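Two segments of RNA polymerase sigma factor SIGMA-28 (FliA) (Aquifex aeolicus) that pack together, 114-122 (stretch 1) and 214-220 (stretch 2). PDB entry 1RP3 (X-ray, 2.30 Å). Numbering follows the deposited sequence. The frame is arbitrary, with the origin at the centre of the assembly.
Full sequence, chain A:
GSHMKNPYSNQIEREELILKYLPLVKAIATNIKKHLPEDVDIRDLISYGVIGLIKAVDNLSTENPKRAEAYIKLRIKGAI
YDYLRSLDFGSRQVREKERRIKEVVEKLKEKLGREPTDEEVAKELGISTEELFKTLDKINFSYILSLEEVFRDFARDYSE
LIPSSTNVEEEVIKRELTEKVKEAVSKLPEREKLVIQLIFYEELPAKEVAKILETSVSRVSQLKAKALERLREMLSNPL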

# COMPACT_ATOMS: atom_id res chain seq x y z
N ARG A 114 -13.11 12.57 27.97
CA ARG A 114 -13.30 11.52 26.97
C ARG A 114 -12.46 11.79 25.73
O ARG A 114 -11.77 12.81 25.63
CB ARG A 114 -14.76 11.49 26.54
CG ARG A 114 -15.26 12.82 26.00
CD ARG A 114 -16.51 12.65 25.14
NE ARG A 114 -17.15 13.93 24.83
CZ ARG A 114 -16.80 14.73 23.83
NH1 ARG A 114 -15.80 14.41 23.01
NH2 ARG A 114 -17.47 15.86 23.63
N GLU A 115 -12.56 10.88 24.76
CA GLU A 115 -11.85 11.03 23.50
C GLU A 115 -12.60 12.05 22.64
O GLU A 115 -13.82 11.99 22.54
CB GLU A 115 -11.81 9.68 22.78
CG GLU A 115 -11.07 9.68 21.45
CD GLU A 115 -9.57 9.79 21.61
OE1 GLU A 115 -9.01 9.14 22.52
OE2 GLU A 115 -8.94 10.51 20.79
N PRO A 116 -11.89 13.00 22.02
CA PRO A 116 -12.52 14.02 21.18
C PRO A 116 -13.05 13.44 19.87
O PRO A 116 -12.63 12.36 19.45
CB PRO A 116 -11.36 14.98 20.86
CG PRO A 116 -10.36 14.72 21.93
CD PRO A 116 -10.44 13.24 22.13
N THR A 117 -13.97 14.14 19.23
CA THR A 117 -14.49 13.68 17.94
C THR A 117 -13.60 14.34 16.90
O THR A 117 -12.84 15.25 17.22
CB THR A 117 -15.96 14.14 17.69
OG1 THR A 117 -16.02 15.56 17.60
CG2 THR A 117 -16.86 13.68 18.80
N ASP A 118 -13.69 13.90 15.64
CA ASP A 118 -12.88 14.51 14.59
C ASP A 118 -13.31 15.96 14.34
O ASP A 118 -12.48 16.83 14.05
CB ASP A 118 -12.98 13.69 13.30
CG ASP A 118 -12.48 12.25 13.48
OD1 ASP A 118 -11.36 12.06 14.01
OD2 ASP A 118 -13.22 11.31 13.11
N GLU A 119 -14.61 16.21 14.50
CA GLU A 119 -15.15 17.55 14.30
C GLU A 119 -14.59 18.48 15.36
O GLU A 119 -14.30 19.65 15.08
CB GLU A 119 -16.68 17.54 14.39
CG GLU A 119 -17.33 16.15 14.38
CD GLU A 119 -17.35 15.51 13.01
OE1 GLU A 119 -17.62 16.21 12.01
OE2 GLU A 119 -17.11 14.30 12.93
N GLU A 120 -14.40 17.95 16.57
CA GLU A 120 -13.86 18.74 17.68
C GLU A 120 -12.35 18.99 17.54
O GLU A 120 -11.85 20.04 17.94
CB GLU A 120 -14.18 18.09 19.03
CG GLU A 120 -15.67 18.18 19.44
CD GLU A 120 -16.03 17.35 20.68
OE1 GLU A 120 -15.32 16.37 21.00
OE2 GLU A 120 -17.06 17.68 21.33
N VAL A 121 -11.65 18.02 16.95
CA VAL A 121 -10.21 18.13 16.75
C VAL A 121 -9.95 19.19 15.69
O VAL A 121 -9.10 20.07 15.86
CB VAL A 121 -9.59 16.77 16.30
CG1 VAL A 121 -8.14 16.97 15.87
CG2 VAL A 121 -9.67 15.74 17.42
N ALA A 122 -10.70 19.12 14.60
CA ALA A 122 -10.56 20.06 13.49
C ALA A 122 -10.89 21.48 13.95
O ALA A 122 -10.28 22.44 13.47
CB ALA A 122 -11.47 19.64 12.34
N GLU A 214 -15.67 2.08 17.31
CA GLU A 214 -16.52 3.11 17.88
C GLU A 214 -15.75 4.32 18.42
O GLU A 214 -16.11 4.88 19.46
CB GLU A 214 -17.41 2.51 18.97
N THR A 215 -14.70 4.72 17.71
CA THR A 215 -13.91 5.87 18.13
C THR A 215 -13.76 6.85 16.96
O THR A 215 -14.47 6.74 15.96
CB THR A 215 -12.52 5.44 18.64
OG1 THR A 215 -11.83 6.56 19.21
CG2 THR A 215 -11.69 4.86 17.49
N SER A 216 -12.85 7.82 17.10
CA SER A 216 -12.58 8.82 16.06
C SER A 216 -11.50 8.35 15.10
O SER A 216 -10.74 7.42 15.39
CB SER A 216 -12.10 10.12 16.70
OG SER A 216 -10.81 9.94 17.25
N VAL A 217 -11.40 9.02 13.95
CA VAL A 217 -10.39 8.71 12.96
C VAL A 217 -9.04 9.16 13.51
O VAL A 217 -8.03 8.49 13.32
CB VAL A 217 -10.68 9.39 11.60
CG1 VAL A 217 -9.55 9.13 10.60
CG2 VAL A 217 -12.01 8.88 11.05
N SER A 218 -9.03 10.28 14.22
CA SER A 218 -7.81 10.79 14.83
C SER A 218 -7.19 9.76 15.79
O SER A 218 -5.97 9.58 15.83
CB SER A 218 -8.09 12.08 15.59
OG SER A 218 -8.68 13.02 14.72
N ARG A 219 -8.05 9.07 16.54
CA ARG A 219 -7.60 8.06 17.48
C ARG A 219 -7.02 6.84 16.76
O ARG A 219 -5.96 6.33 17.14
CB ARG A 219 -8.75 7.63 18.39
CG ARG A 219 -8.44 6.44 19.30
CD ARG A 219 -7.24 6.71 20.19
NE ARG A 219 -6.96 5.57 21.05
CZ ARG A 219 -6.04 5.55 22.01
NH1 ARG A 219 -5.30 6.63 22.26
NH2 ARG A 219 -5.87 4.45 22.74
N VAL A 220 -7.72 6.36 15.73
CA VAL A 220 -7.24 5.20 14.99
C VAL A 220 -5.92 5.54 14.31
O VAL A 220 -5.01 4.71 14.26
CB VAL A 220 -8.27 4.71 13.95
CG1 VAL A 220 -7.66 3.64 13.04
CG2 VAL A 220 -9.47 4.12 14.66

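The two segments meet where each begins a helix, and the contact centres on the carboxylate of Asp 118, the first residue of the helix in stretch 1. Its CA-to-CB bond points sideways to stretch 2, but the m rotamer (chi1 -60°) with chi2 at -51° brings the carboxylate to the first turn of the other helix. There Asp 118 OD2 accepts a nearly straight hydrogen bond from Val 217 N (3.0 Å, 171°), while Asp 118 OD1 accepts from Ser 218 N (2.9 Å, 160°) and from the hydroxyl Ser 218 OG (2.9 Å). A further bond from Val 217 N to Asp 118 OD1, also 3.0 Å, is weak, its angle only 120°. The carboxylate thus straddles two successive amides that, at the start of a helix, have no preceding turn to supply carbonyl acceptors, and its negative charge sits favourably at the positive end of the helix dipole. The m rotamer of Ser 218 (chi1 -56°) places its hydroxyl within reach of the same oxygen that its own amide addresses.

Ser 216 caps this helix from within its own stretch. In the p rotamer (chi1 69°), Ser 216 OG accepts from Arg 219 N at 3.0 Å, so the first turn is served by both a local cap and a carboxylate from a distant part of the chain. Ser 216 also packs on stretch 1, its CB lying 3.4 Å from Asp 118 OD1 and 3.6 Å from Pro 116 O.

In stretch 1 the cap is Thr 117. Its CA-to-CB bond points away from stretch 2, and the p rotamer (chi1 64°) lets Thr 117 OG1 accept from Glu 120 N at 3.1 Å. Glu 120 returns the interaction: its m, t conformation carries Glu 120 OE1 back to Thr 117 N (3.2 Å). The same carboxylate forms a salt bridge with Arg 114, whose NH1 lies 2.8 Å from Glu 120 OE1 and whose NH2 donates to Glu 120 OE2 at 3.0 Å. The side chains of Arg 114 and Glu 120 brace the start of the helix that presents Asp 118 without touching stretch 2 themselves.

Glu 115 adopts a t, p conformation and packs without a hydrogen bond to stretch 2. Its CG lies 3.9 Å from Thr 215 OG1, and its OE2 is 3.8 Å from Arg 219 CB. Glu 115 OE1 and Arg 219 NE are 4.4 Å apart, with the oxygen well out of the guanidinium plane, so the charges are merely near one another.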